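Long-range contact in tRNA(Phe) 7-((3-amino-3-carboxypropyl)-4-demethylwyosine(37)-N(4))-methyltransferase 1 (Pyrococcus horikoshii, PDB 2IT2), which probably methylates the N-4 position of a 4-demethylwyosine derivative at position 37 of tRNA(Phe), with S-adenosyl-L-methionine as methyl donor: residues Ser52-Pro64 and Lys73-Val87. Residues are numbered along the deposited sequence; the frame is centred on the assembly and turned at random.
Sequences SSCSGRISVMEMP and KWLGKWHREVSLYEV
Strand 57-63 and strand 73-78 pair as an antiparallel beta hairpin, broken by a classic beta bulge, at the margin of the curled antiparallel sheet; strand 98-112 bonds to the other side of 57-63. Ile58 N gives a nearly straight bond to Trp78 O (2.7 Å), and Trp78 N returns one to Ile58 O. At the bulge, Leu75 and Gly76 both face Val60, whose carbonyl oxygen takes two N-H groups in its plane, from Leu75 N (2.8 Å) and Gly76 N (3.0 Å). Glu62 and Lys73 close the ladder with a reciprocal backbone pair, while Glu62 OE1 accepts hydrogen bonds from His94 ND1 and the backbone N of Arg95. On the face carrying Ile58 and Val60, the Trp78 indole meets Ile58 CG2 at CE3 (3.9 Å), and Val60 CG2 abuts the ring edge at CH2. Val82 CG1 lies over one indole face and Gly76 backbone over the other, where a side chain on Gly76 would collide with the ring. With an alanine at Trp78, the indole between Val82 and the Gly76 backbone would be gone, which is likely to open a gap there and leave Ile58 CG2 and Val60 CG2 without their aromatic partner. Helix 84-91 continues this packing, Val87 CG1 reaching Val60 CG2 at 4.0 Å. On the sheet face of Ser59 and the selenomethionine Met61, Trp74 CG stands anti to its carbonyl carbon (chi1 -82°), which brings the indole across Met61; Met61 CB sits over the indole face, a CH-pi contact 4.1 Å from the centroid of the Trp74 five-membered ring and 14° off the ring normal.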
loop_
_atom_site.group_PDB
_atom_site.type_symbol
_atom_site.label_atom_id
_atom_site.label_comp_id
_atom_site.label_asym_id
_atom_site.label_seq_id
_atom_site.Cartn_x
_atom_site.Cartn_y
_atom_site.Cartn_z
ATOM N N SER B 52 -4.062 -5.363 -16.491
ATOM C CA SER B 52 -3.394 -4.058 -16.374
ATOM C C SER B 52 -2.269 -3.962 -15.324
ATOM O O SER B 52 -2.501 -4.234 -14.150
ATOM C CB SER B 52 -4.441 -2.977 -16.096
ATOM O OG SER B 52 -5.220 -3.300 -14.961
ATOM N N SER B 53 -1.066 -3.554 -15.751
ATOM C CA SER B 53 0.100 -3.415 -14.861
ATOM C C SER B 53 0.990 -2.201 -15.221
ATOM O O SER B 53 0.779 -1.564 -16.251
ATOM C CB SER B 53 0.942 -4.696 -14.906
ATOM O OG SER B 53 0.156 -5.840 -14.595
ATOM N N CYS B 54 1.978 -1.894 -14.374
ATOM C CA CYS B 54 2.901 -0.764 -14.597
ATOM C C CYS B 54 4.271 -1.004 -13.928
ATOM O O CYS B 54 4.354 -1.740 -12.947
ATOM C CB CYS B 54 2.263 0.532 -14.085
ATOM S SG CYS B 54 1.720 0.496 -12.365
ATOM N N SER B 55 5.334 -0.375 -14.448
ATOM C CA SER B 55 6.702 -0.582 -13.934
ATOM C C SER B 55 7.310 0.426 -12.959
ATOM O O SER B 55 8.530 0.435 -12.766
ATOM C CB SER B 55 7.682 -0.737 -15.105
ATOM O OG SER B 55 7.802 0.477 -15.834
ATOM N N GLY B 56 6.478 1.258 -12.343
ATOM C CA GLY B 56 6.979 2.241 -11.393
ATOM C C GLY B 56 6.921 3.637 -11.973
ATOM O O GLY B 56 7.053 3.810 -13.177
ATOM N N ARG B 57 6.735 4.650 -11.134
ATOM C CA ARG B 57 6.664 5.992 -11.684
ATOM C C ARG B 57 7.108 7.118 -10.771
ATOM O O ARG B 57 6.948 7.054 -9.552
ATOM C CB ARG B 57 5.236 6.281 -12.146
ATOM C CG ARG B 57 4.242 6.471 -11.017
ATOM C CD ARG B 57 2.929 7.048 -11.546
ATOM N NE ARG B 57 2.002 7.438 -10.485
ATOM C CZ ARG B 57 1.442 6.592 -9.626
ATOM N NH1 ARG B 57 1.708 5.294 -9.690
ATOM N NH2 ARG B 57 0.610 7.049 -8.698
ATOM N N ILE B 58 7.686 8.142 -11.387
ATOM C CA ILE B 58 8.098 9.350 -10.679
ATOM C C ILE B 58 7.186 10.389 -11.300
ATOM O O ILE B 58 6.980 10.403 -12.516
ATOM C CB ILE B 58 9.581 9.722 -10.939
ATOM C CG1 ILE B 58 10.492 8.634 -10.358
ATOM C CG2 ILE B 58 9.900 11.091 -10.305
ATOM C CD1 ILE B 58 11.940 8.751 -10.764
ATOM N N SER B 59 6.614 11.247 -10.473
ATOM C CA SER B 59 5.703 12.232 -11.005
ATOM C C SER B 59 5.782 13.568 -10.303
ATOM O O SER B 59 6.160 13.653 -9.144
ATOM C CB SER B 59 4.269 11.714 -10.879
ATOM O OG SER B 59 4.145 10.362 -11.295
ATOM N N VAL B 60 5.446 14.615 -11.040
ATOM C CA VAL B 60 5.350 15.946 -10.477
ATOM C C VAL B 60 3.915 16.259 -10.847
ATOM O O VAL B 60 3.581 16.376 -12.030
ATOM C CB VAL B 60 6.280 16.958 -11.143
ATOM C CG1 VAL B 60 5.884 18.354 -10.700
ATOM C CG2 VAL B 60 7.722 16.681 -10.744
HETATM N N MSE B 61 3.055 16.358 -9.846
HETATM C CA MSE B 61 1.652 16.606 -10.113
HETATM C C MSE B 61 0.999 17.526 -9.101
HETATM O O MSE B 61 1.468 17.664 -7.972
HETATM C CB MSE B 61 0.903 15.268 -10.184
HETATM C CG MSE B 61 1.062 14.375 -8.966
HETATM SE SE MSE B 61 -0.148 14.819 -7.536
HETATM C CE MSE B 61 -1.561 13.554 -7.861
ATOM N N GLU B 62 -0.068 18.187 -9.530
ATOM C CA GLU B 62 -0.791 19.082 -8.644
ATOM C C GLU B 62 -2.195 18.566 -8.380
ATOM O O GLU B 62 -2.876 18.078 -9.281
ATOM C CB GLU B 62 -0.855 20.506 -9.213
ATOM C CG GLU B 62 -1.349 20.631 -10.636
ATOM C CD GLU B 62 -1.434 22.084 -11.093
ATOM O OE1 GLU B 62 -0.463 22.848 -10.878
ATOM O OE2 GLU B 62 -2.471 22.464 -11.675
HETATM N N MSE B 63 -2.614 18.661 -7.126
HETATM C CA MSE B 63 -3.936 18.206 -6.721
HETATM C C MSE B 63 -4.440 19.095 -5.592
HETATM O O MSE B 63 -3.647 19.705 -4.880
HETATM C CB MSE B 63 -3.872 16.741 -6.274
HETATM C CG MSE B 63 -2.918 16.451 -5.120
HETATM SE SE MSE B 63 -2.746 14.550 -4.782
HETATM C CE MSE B 63 -0.891 14.482 -4.268
ATOM N N PRO B 64 -5.768 19.182 -5.414
ATOM C CA PRO B 64 -6.343 20.018 -4.354
ATOM C C PRO B 64 -5.818 19.680 -2.965
ATOM O O PRO B 64 -5.421 20.566 -2.205
ATOM C CB PRO B 64 -7.841 19.764 -4.494
ATOM C CG PRO B 64 -7.899 18.358 -5.008
ATOM C CD PRO B 64 -6.808 18.357 -6.053
ATOM N N LYS B 73 -3.546 16.596 -11.633
ATOM C CA LYS B 73 -3.031 16.929 -12.951
ATOM C C LYS B 73 -1.527 16.690 -12.990
ATOM O O LYS B 73 -0.772 17.324 -12.248
ATOM C CB LYS B 73 -3.321 18.395 -13.282
ATOM C CG LYS B 73 -2.757 18.845 -14.621
ATOM C CD LYS B 73 -2.948 20.336 -14.829
ATOM C CE LYS B 73 -2.281 20.802 -16.115
ATOM N NZ LYS B 73 -2.894 20.207 -17.336
ATOM N N TRP B 74 -1.095 15.776 -13.851
ATOM C CA TRP B 74 0.326 15.482 -13.975
ATOM C C TRP B 74 1.051 16.513 -14.849
ATOM O O TRP B 74 0.749 16.708 -16.020
ATOM C CB TRP B 74 0.462 14.089 -14.594
ATOM C CG TRP B 74 0.311 13.044 -13.553
ATOM C CD1 TRP B 74 1.356 12.375 -12.879
ATOM C CD2 TRP B 74 -0.931 12.460 -13.074
ATOM N NE1 TRP B 74 0.897 11.429 -12.018
ATOM C CE2 TRP B 74 -0.582 11.459 -12.132
ATOM C CE3 TRP B 74 -2.276 12.684 -13.359
ATOM C CZ2 TRP B 74 -1.573 10.724 -11.498
ATOM C CZ3 TRP B 74 -3.269 11.950 -12.724
ATOM C CH2 TRP B 74 -2.912 10.960 -11.791
ATOM N N LEU B 75 2.009 17.219 -14.220
ATOM C CA LEU B 75 2.842 18.144 -14.982
ATOM C C LEU B 75 4.030 17.410 -15.602
ATOM O O LEU B 75 4.587 17.790 -16.622
ATOM C CB LEU B 75 3.345 19.224 -14.028
ATOM C CG LEU B 75 2.198 19.909 -13.285
ATOM C CD1 LEU B 75 2.684 21.012 -12.342
ATOM C CD2 LEU B 75 1.196 20.561 -14.236
ATOM N N GLY B 76 4.439 16.339 -14.901
ATOM C CA GLY B 76 5.506 15.494 -15.407
ATOM C C GLY B 76 5.316 14.056 -14.931
ATOM O O GLY B 76 4.923 13.799 -13.800
ATOM N N LYS B 77 5.533 13.071 -15.798
ATOM C CA LYS B 77 5.318 11.670 -15.434
ATOM C C LYS B 77 6.368 10.818 -16.135
ATOM O O LYS B 77 6.462 10.815 -17.361
ATOM C CB LYS B 77 3.897 11.236 -15.837
ATOM C CG LYS B 77 3.490 9.826 -15.396
ATOM C CD LYS B 77 1.982 9.595 -15.553
ATOM C CE LYS B 77 1.510 9.762 -16.991
ATOM N NZ LYS B 77 0.029 9.602 -17.109
ATOM N N TRP B 78 7.164 10.095 -15.356
ATOM C CA TRP B 78 8.221 9.259 -15.899
ATOM C C TRP B 78 8.209 7.869 -15.268
ATOM O O TRP B 78 7.981 7.692 -14.079
ATOM C CB TRP B 78 9.559 9.934 -15.599
ATOM C CG TRP B 78 9.523 11.355 -16.004
ATOM C CD1 TRP B 78 9.784 11.872 -17.290
ATOM C CD2 TRP B 78 9.313 12.492 -15.133
ATOM N NE1 TRP B 78 9.762 13.231 -17.317
ATOM C CE2 TRP B 78 9.467 13.656 -15.926
ATOM C CE3 TRP B 78 9.024 12.620 -13.779
ATOM C CZ2 TRP B 78 9.323 14.907 -15.352
ATOM C CZ3 TRP B 78 8.881 13.872 -13.204
ATOM C CH2 TRP B 78 9.038 15.022 -13.998
ATOM N N HIS B 79 8.416 6.853 -16.125
ATOM C CA HIS B 79 8.673 5.560 -15.514
ATOM C C HIS B 79 10.126 5.138 -15.715
ATOM O O HIS B 79 10.455 3.961 -15.783
ATOM C CB HIS B 79 7.738 4.534 -16.157
ATOM C CG HIS B 79 8.121 4.341 -17.601
ATOM N ND1 HIS B 79 9.235 3.676 -17.994
ATOM C CD2 HIS B 79 7.437 4.774 -18.742
ATOM C CE1 HIS B 79 9.220 3.706 -19.341
ATOM N NE2 HIS B 79 8.155 4.357 -19.816
ATOM N N ARG B 80 10.962 6.190 -15.788
ATOM C CA ARG B 80 12.405 6.019 -15.791
ATOM C C ARG B 80 13.058 6.867 -14.704
ATOM O O ARG B 80 12.464 7.785 -14.154
ATOM C CB ARG B 80 12.931 6.437 -17.164
ATOM C CG ARG B 80 12.783 5.329 -18.207
ATOM C CD ARG B 80 13.522 5.660 -19.509
ATOM N NE ARG B 80 13.247 4.645 -20.530
ATOM C CZ ARG B 80 12.249 4.895 -21.397
ATOM N NH1 ARG B 80 11.561 6.022 -21.311
ATOM N NH2 ARG B 80 11.960 4.003 -22.348
ATOM N N GLU B 81 14.356 6.740 -14.463
ATOM C CA GLU B 81 15.045 7.692 -13.603
ATOM C C GLU B 81 15.037 9.036 -14.324
ATOM O O GLU B 81 15.026 9.090 -15.555
ATOM C CB GLU B 81 16.477 7.242 -13.350
ATOM C CG GLU B 81 16.568 5.873 -12.726
ATOM C CD GLU B 81 17.993 5.419 -12.542
ATOM O OE1 GLU B 81 18.693 5.982 -11.673
ATOM O OE2 GLU B 81 18.408 4.500 -13.278
ATOM N N VAL B 82 15.056 10.120 -13.558
ATOM C CA VAL B 82 14.999 11.452 -14.141
ATOM C C VAL B 82 16.200 12.342 -13.843
ATOM O O VAL B 82 17.038 12.044 -12.995
ATOM C CB VAL B 82 13.718 12.192 -13.672
ATOM C CG1 VAL B 82 12.475 11.399 -14.062
ATOM C CG2 VAL B 82 13.764 12.397 -12.160
ATOM N N SER B 83 16.271 13.446 -14.574
ATOM C CA SER B 83 17.339 14.412 -14.384
ATOM C C SER B 83 16.703 15.639 -13.764
ATOM O O SER B 83 15.461 15.812 -13.862
ATOM C CB SER B 83 17.979 14.794 -15.709
ATOM O OG SER B 83 17.020 15.297 -16.630
ATOM N N LEU B 84 17.526 16.489 -13.126
ATOM C CA LEU B 84 17.008 17.702 -12.474
ATOM C C LEU B 84 16.328 18.578 -13.522
ATOM O O LEU B 84 15.344 19.195 -13.217
ATOM C CB LEU B 84 18.122 18.503 -11.819
ATOM C CG LEU B 84 17.935 19.504 -10.683
ATOM C CD1 LEU B 84 16.763 19.102 -9.767
ATOM C CD2 LEU B 84 19.305 19.590 -9.953
ATOM N N TYR B 85 16.843 18.609 -14.758
ATOM C CA TYR B 85 16.271 19.413 -15.858
ATOM C C TYR B 85 14.820 19.056 -16.124
ATOM O O TYR B 85 13.958 19.932 -16.169
ATOM C CB TYR B 85 17.065 19.232 -17.168
ATOM C CG TYR B 85 16.386 19.888 -18.353
ATOM C CD1 TYR B 85 16.422 21.273 -18.524
ATOM C CD2 TYR B 85 15.699 19.125 -19.300
ATOM C CE1 TYR B 85 15.790 21.883 -19.605
ATOM C CE2 TYR B 85 15.063 19.727 -20.388
ATOM C CZ TYR B 85 15.116 21.107 -20.534
ATOM O OH TYR B 85 14.503 21.715 -21.607
ATOM N N GLU B 86 14.568 17.767 -16.317
ATOM C CA GLU B 86 13.224 17.275 -16.566
ATOM C C GLU B 86 12.263 17.702 -15.454
ATOM O O GLU B 86 11.163 18.183 -15.720
ATOM C CB GLU B 86 13.227 15.741 -16.670
ATOM C CG GLU B 86 13.825 15.184 -17.957
ATOM C CD GLU B 86 13.807 13.663 -18.016
ATOM O OE1 GLU B 86 14.464 13.020 -17.167
ATOM O OE2 GLU B 86 13.136 13.116 -18.916
ATOM N N VAL B 87 12.686 17.528 -14.208
ATOM C CA VAL B 87 11.836 17.867 -13.079
ATOM C C VAL B 87 11.579 19.368 -13.028
ATOM O O VAL B 87 10.452 19.804 -12.807
ATOM C CB VAL B 87 12.463 17.353 -11.754
ATOM C CG1 VAL B 87 11.595 17.753 -10.575
ATOM C CG2 VAL B 87 12.605 15.824 -11.808
#